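Local coordinates for DUF269-containing protein (Cyanothece sp. ATCC 51142, PDB 3NJ2) that is of unknown function but is associated with nitrogen fixation, as a cyanobacterial member of the DUF269 family, at residues B[64-69]-B[148-153]; B[91-96]-B[130-135]. All coordinates share one frame; numbering follows the deposited sequence.

Overall arrangement
Contact 1 joins the loop between helices 58-62 and 69-73 to the start of helix 147-167; contact 2 lays helix 83-104 against strand 129-136, the outermost strand, within this chain, of a three-stranded antiparallel sheet. Their centres are about 16 Å apart. Along the chain the order is 64-69, 91-96, 130-135, 148-153, so contact 2 falls wholly within the span that contact 1 closes. Helix 83-104 bridges the two: Tyr-65 OH packs against Cys-91 CB at 3.4 Å, and Leu-150 CD1 against Tyr-92 CE1 at 3.8 Å. The pair thus illustrates how two contacts can be continuous through one helix, which packs here against the loop, the sheet and helix 147-167.

Contact 1. Residues B[64-69]-B[148-153]; sequences PYVIPK and EKLNDQ
At Leu-150 a chi1 of 171° sets CG opposite the main-chain nitrogen and brings CD2 against Tyr-65, where CG lies anti to the carbonyl carbon (chi1 -76°). The two residues meet at the root of the tyrosine: Leu-150 CD2 rests on Tyr-65 CB at 3.8 Å. The other branch, CD1, is oblique to the ring and farther off. Beyond CB the phenol runs away from helix 147-167, and its hydroxyl is hydrogen-bonded to the carbonyl oxygen of Arg-88, so the buried polar end of Tyr-65 is satisfied on another helix.

Val-66 adds a looser touch. Its CG2 methyl stands 4.4 Å from CD2 of Leu-150, which therefore faces both loop residues with one branch. No hydrogen bond crosses between 64-69 and 148-153, and the summed buried surface is a modest 112 Å². Direct contact is thus small in this example, but Phe-144 meets both sides: it is hydrogen-bonded to the backbones of Tyr-65 and Ile-67, and the Leu-150 side chain packs on it.

The loop follows the 3-10 turn that ends at Tyr-65 and leads to Pro-68, the N-cap residue of helix 69-73. Two helices complete the surroundings: helix 35-46, with Leu-37 meeting Leu-150 and with Leu-40 and Ile-44 meeting Tyr-65, and helix 83-104, with Cys-91 beside Tyr-65 and Tyr-92 beside Leu-150.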
loop_
_atom_site.group_PDB
_atom_site.type_symbol
_atom_site.label_atom_id
_atom_site.label_comp_id
_atom_site.label_asym_id
_atom_site.label_seq_id
_atom_site.Cartn_x
_atom_site.Cartn_y
_atom_site.Cartn_z
ATOM N N PRO B 64 -1.264 24.640 0.941
ATOM C CA PRO B 64 -2.464 23.765 0.672
ATOM C C PRO B 64 -2.727 22.670 1.700
ATOM O O PRO B 64 -3.830 22.043 1.613
ATOM C CB PRO B 64 -2.137 23.099 -0.674
ATOM C CG PRO B 64 -1.328 24.195 -1.358
ATOM C CD PRO B 64 -0.347 24.603 -0.229
ATOM N N TYR B 65 -1.781 22.405 2.568
ATOM C CA TYR B 65 -1.984 21.442 3.699
ATOM C C TYR B 65 -2.816 22.020 4.811
ATOM O O TYR B 65 -3.203 21.276 5.733
ATOM C CB TYR B 65 -0.603 21.040 4.267
ATOM C CG TYR B 65 0.140 20.061 3.395
ATOM C CD1 TYR B 65 0.962 20.501 2.340
ATOM C CD2 TYR B 65 -0.005 18.684 3.579
ATOM C CE1 TYR B 65 1.637 19.595 1.534
ATOM C CE2 TYR B 65 0.622 17.794 2.796
ATOM C CZ TYR B 65 1.441 18.222 1.735
ATOM O OH TYR B 65 2.092 17.277 0.967
ATOM N N VAL B 66 -2.915 23.357 4.878
ATOM C CA VAL B 66 -3.610 24.022 5.978
ATOM C C VAL B 66 -4.893 24.564 5.468
ATOM O O VAL B 66 -4.931 25.380 4.551
ATOM C CB VAL B 66 -2.658 25.098 6.667
ATOM C CG1 VAL B 66 -3.334 25.826 7.827
ATOM C CG2 VAL B 66 -1.364 24.405 7.172
ATOM N N ILE B 67 -5.996 24.070 6.051
ATOM C CA ILE B 67 -7.303 24.356 5.500
ATOM C C ILE B 67 -8.186 24.434 6.712
ATOM O O ILE B 67 -8.195 23.515 7.512
ATOM C CB ILE B 67 -7.849 23.166 4.565
ATOM C CG1 ILE B 67 -6.981 22.781 3.361
ATOM C CG2 ILE B 67 -9.165 23.603 3.901
ATOM C CD1 ILE B 67 -7.392 21.396 2.702
ATOM N N PRO B 68 -8.940 25.537 6.856
ATOM C CA PRO B 68 -9.843 25.705 7.983
ATOM C C PRO B 68 -10.812 24.507 8.175
ATOM O O PRO B 68 -11.373 24.021 7.205
ATOM C CB PRO B 68 -10.597 27.009 7.630
ATOM C CG PRO B 68 -9.641 27.773 6.656
ATOM C CD PRO B 68 -9.063 26.608 5.850
ATOM N N LYS B 69 -11.010 24.096 9.427
ATOM C CA LYS B 69 -11.850 22.926 9.776
ATOM C C LYS B 69 -13.169 22.922 8.981
ATOM O O LYS B 69 -13.572 21.915 8.371
ATOM C CB LYS B 69 -12.111 22.955 11.292
ATOM C CG LYS B 69 -12.894 21.758 11.902
ATOM C CD LYS B 69 -13.927 22.231 12.995
ATOM C CE LYS B 69 -13.288 22.736 14.326
ATOM N NZ LYS B 69 -14.150 22.397 15.536
ATOM N N GLU B 148 0.886 24.666 12.940
ATOM C CA GLU B 148 1.265 23.974 14.192
ATOM C C GLU B 148 0.745 22.568 14.249
ATOM O O GLU B 148 1.486 21.661 14.646
ATOM C CB GLU B 148 0.763 24.726 15.430
ATOM C CG GLU B 148 1.554 25.968 15.707
ATOM C CD GLU B 148 1.163 27.205 14.857
ATOM O OE1 GLU B 148 0.149 27.230 14.074
ATOM O OE2 GLU B 148 1.948 28.184 14.976
ATOM N N LYS B 149 -0.524 22.370 13.880
ATOM C CA LYS B 149 -1.091 20.997 13.937
ATOM C C LYS B 149 -0.459 20.106 12.884
ATOM O O LYS B 149 -0.205 18.931 13.123
ATOM C CB LYS B 149 -2.600 20.990 13.792
ATOM C CG LYS B 149 -3.313 21.661 14.996
ATOM C CD LYS B 149 -4.773 21.303 14.929
ATOM C CE LYS B 149 -5.540 21.885 16.107
ATOM N NZ LYS B 149 -4.779 21.491 17.338
ATOM N N LEU B 150 -0.206 20.674 11.706
ATOM C CA LEU B 150 0.553 19.900 10.658
ATOM C C LEU B 150 1.946 19.491 11.192
ATOM O O LEU B 150 2.355 18.312 11.048
ATOM C CB LEU B 150 0.709 20.855 9.447
ATOM C CG LEU B 150 1.674 20.321 8.334
ATOM C CD1 LEU B 150 1.202 19.005 7.728
ATOM C CD2 LEU B 150 1.784 21.338 7.228
ATOM N N ASN B 151 2.651 20.450 11.763
ATOM C CA ASN B 151 3.996 20.200 12.148
ATOM C C ASN B 151 4.013 19.166 13.300
ATOM O O ASN B 151 4.795 18.225 13.285
ATOM C CB ASN B 151 4.658 21.479 12.633
ATOM C CG ASN B 151 6.023 21.204 13.089
ATOM O OD1 ASN B 151 6.800 20.651 12.322
ATOM N ND2 ASN B 151 6.367 21.600 14.321
ATOM N N ASP B 152 3.073 19.332 14.236
ATOM C CA ASP B 152 3.100 18.464 15.396
ATOM C C ASP B 152 2.701 17.036 14.999
ATOM O O ASP B 152 3.316 16.040 15.474
ATOM C CB ASP B 152 2.136 18.927 16.473
ATOM C CG ASP B 152 2.554 20.269 17.151
ATOM O OD1 ASP B 152 3.715 20.737 17.022
ATOM O OD2 ASP B 152 1.660 20.861 17.799
ATOM N N GLN B 153 1.677 16.872 14.134
ATOM C CA GLN B 153 1.328 15.521 13.722
ATOM C C GLN B 153 2.385 14.830 12.890
ATOM O O GLN B 153 2.682 13.651 13.145
ATOM C CB GLN B 153 -0.001 15.481 12.999
ATOM C CG GLN B 153 -1.060 15.951 13.910
ATOM C CD GLN B 153 -2.418 16.049 13.287
ATOM O OE1 GLN B 153 -2.753 15.319 12.322
ATOM N NE2 GLN B 153 -3.226 16.980 13.830
#

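Contact 2. Residues B[91-96]-B[130-135]; sequences CYFRAI and MVVSRS
The ring of Phe-93 meets Arg-134 at its edge, where the arginine CD lies near the ring plane, 3.9 Å from CZ, while Val-132 CG1 comes in obliquely, 4.0 Å from CE1. One face of this ring has Tyr-92 CD2 3.5 Å above the plane, offset toward the rim. The tyrosine ring in turn has Phe-93 CD2 at its own edge and Ile-96 CD1 over one face, so Tyr-92 packs against both of these neighbours on its own helix.

Val-132 shares itself between two partners. With CG1 anti to the backbone N (chi1 172°), that methyl serves Phe-93, leaving CG2 to meet Ile-96 CG2 methyl to methyl at 3.9 Å, the two side chains crossing at about a right angle. Arg-134, extended from CG to NE, crosses the phenylalanine in the same manner, and the guanidinium plane is tilted 34° from the ring. Replacing Phe-93 by alanine is likely to open a gap here, taking from Val-132 CG1 and Arg-134 CD the ring they rest against.

Helix 91-96 and strand 132-135 run nearly antiparallel, their axes 11.1 Å apart, a distance spanned by these side chains. A classic beta bulge, in which Val-131 and Val-132 both face Val-124, lies at the corner of the strand; just before it, Met-130 packs on Met-130 of the second subunit. No hydrogen bond links the two segments: their cohesion is apolar, and even the exposed arginine meets the ring through CD, though it also touches a crystal neighbour, which may influence its pose.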
loop_
_atom_site.group_PDB
_atom_site.type_symbol
_atom_site.label_atom_id
_atom_site.label_comp_id
_atom_site.label_asym_id
_atom_site.label_seq_id
_atom_site.Cartn_x
_atom_site.Cartn_y
_atom_site.Cartn_z
ATOM N N CYS B 91 3.286 12.968 -0.255
ATOM C CA CYS B 91 4.425 13.782 0.155
ATOM C C CYS B 91 4.562 13.937 1.646
ATOM O O CYS B 91 5.699 13.898 2.187
ATOM C CB CYS B 91 4.387 15.164 -0.495
ATOM S SG CYS B 91 4.878 15.089 -2.302
ATOM N N TYR B 92 3.429 13.993 2.352
ATOM C CA TYR B 92 3.389 13.968 3.817
ATOM C C TYR B 92 4.037 12.727 4.350
ATOM O O TYR B 92 4.993 12.796 5.202
ATOM C CB TYR B 92 1.915 14.080 4.270
ATOM C CG TYR B 92 1.688 14.069 5.746
ATOM C CD1 TYR B 92 1.932 15.227 6.538
ATOM C CD2 TYR B 92 1.182 12.947 6.370
ATOM C CE1 TYR B 92 1.677 15.247 7.928
ATOM C CE2 TYR B 92 0.888 12.985 7.706
ATOM C CZ TYR B 92 1.156 14.135 8.474
ATOM O OH TYR B 92 0.914 14.105 9.815
ATOM N N PHE B 93 3.644 11.568 3.831
ATOM C CA PHE B 93 4.247 10.321 4.327
ATOM C C PHE B 93 5.694 10.138 3.901
ATOM O O PHE B 93 6.459 9.521 4.642
ATOM C CB PHE B 93 3.312 9.110 4.133
ATOM C CG PHE B 93 2.095 9.208 5.045
ATOM C CD1 PHE B 93 2.244 8.841 6.382
ATOM C CD2 PHE B 93 0.810 9.640 4.559
ATOM C CE1 PHE B 93 1.198 9.012 7.183
ATOM C CE2 PHE B 93 -0.254 9.829 5.422
ATOM C CZ PHE B 93 -0.049 9.497 6.749
ATOM N N ARG B 94 6.031 10.637 2.690
ATOM C CA ARG B 94 7.466 10.598 2.272
ATOM C C ARG B 94 8.303 11.503 3.135
ATOM O O ARG B 94 9.540 11.199 3.350
ATOM C CB ARG B 94 7.589 11.096 0.840
ATOM C CG ARG B 94 7.114 9.983 -0.194
ATOM C CD ARG B 94 6.890 10.703 -1.553
ATOM N NE ARG B 94 6.588 9.698 -2.571
ATOM C CZ ARG B 94 5.987 9.951 -3.740
ATOM N NH1 ARG B 94 5.566 11.187 -4.057
ATOM N NH2 ARG B 94 5.743 8.942 -4.554
ATOM N N ALA B 95 7.739 12.591 3.601
ATOM C CA ALA B 95 8.462 13.557 4.462
ATOM C C ALA B 95 8.786 12.853 5.824
ATOM O O ALA B 95 9.916 13.019 6.395
ATOM C CB ALA B 95 7.632 14.791 4.614
ATOM N N ILE B 96 7.792 12.076 6.301
ATOM C CA ILE B 96 7.905 11.378 7.556
ATOM C C ILE B 96 8.999 10.302 7.340
ATOM O O ILE B 96 9.964 10.155 8.172
ATOM C CB ILE B 96 6.542 10.769 7.933
ATOM C CG1 ILE B 96 5.684 11.877 8.423
ATOM C CG2 ILE B 96 6.781 9.620 9.108
ATOM C CD1 ILE B 96 4.223 11.471 8.438
ATOM N N MET B 130 7.223 -2.390 9.760
ATOM C CA MET B 130 6.278 -1.290 9.523
ATOM C C MET B 130 6.466 -0.148 10.470
ATOM O O MET B 130 6.092 -0.216 11.718
ATOM C CB MET B 130 4.859 -1.821 9.719
ATOM C CG MET B 130 4.517 -2.991 8.979
ATOM S SD MET B 130 4.571 -2.753 7.224
ATOM C CE MET B 130 3.822 -0.925 7.006
ATOM N N VAL B 131 7.081 0.935 9.974
ATOM C CA VAL B 131 7.320 2.118 10.825
ATOM C C VAL B 131 6.180 3.134 10.849
ATOM O O VAL B 131 6.134 3.922 11.814
ATOM C CB VAL B 131 8.719 2.805 10.524
ATOM C CG1 VAL B 131 9.880 1.855 10.897
ATOM C CG2 VAL B 131 8.835 3.324 9.034
ATOM N N VAL B 132 5.296 3.127 9.822
ATOM C CA VAL B 132 4.021 3.906 9.912
ATOM C C VAL B 132 3.027 2.968 9.312
ATOM O O VAL B 132 3.294 2.384 8.269
ATOM C CB VAL B 132 4.040 5.160 9.062
ATOM C CG1 VAL B 132 2.607 5.806 9.050
ATOM C CG2 VAL B 132 5.063 6.111 9.594
ATOM N N SER B 133 1.876 2.777 9.981
ATOM C CA SER B 133 0.806 1.949 9.358
ATOM C C SER B 133 -0.515 2.593 9.757
ATOM O O SER B 133 -1.192 2.121 10.728
ATOM C CB SER B 133 0.883 0.452 9.664
ATOM O OG SER B 133 1.188 0.277 11.031
ATOM N N ARG B 134 -0.886 3.635 8.996
ATOM C CA ARG B 134 -1.957 4.581 9.328
ATOM C C ARG B 134 -3.216 4.377 8.473
ATOM O O ARG B 134 -3.193 4.456 7.254
ATOM C CB ARG B 134 -1.448 6.001 9.151
ATOM C CG ARG B 134 -2.381 6.998 9.682
ATOM C CD ARG B 134 -1.560 8.198 10.125
ATOM N NE ARG B 134 -2.460 9.247 10.575
ATOM C CZ ARG B 134 -2.784 9.463 11.846
ATOM N NH1 ARG B 134 -2.272 8.721 12.833
ATOM N NH2 ARG B 134 -3.603 10.473 12.125
ATOM N N SER B 135 -4.348 4.145 9.144
ATOM C CA SER B 135 -5.658 4.077 8.451
ATOM C C SER B 135 -6.098 5.485 8.053
ATOM O O SER B 135 -6.076 6.388 8.921
ATOM C CB SER B 135 -6.634 3.522 9.471
ATOM O OG SER B 135 -7.936 3.392 8.907
#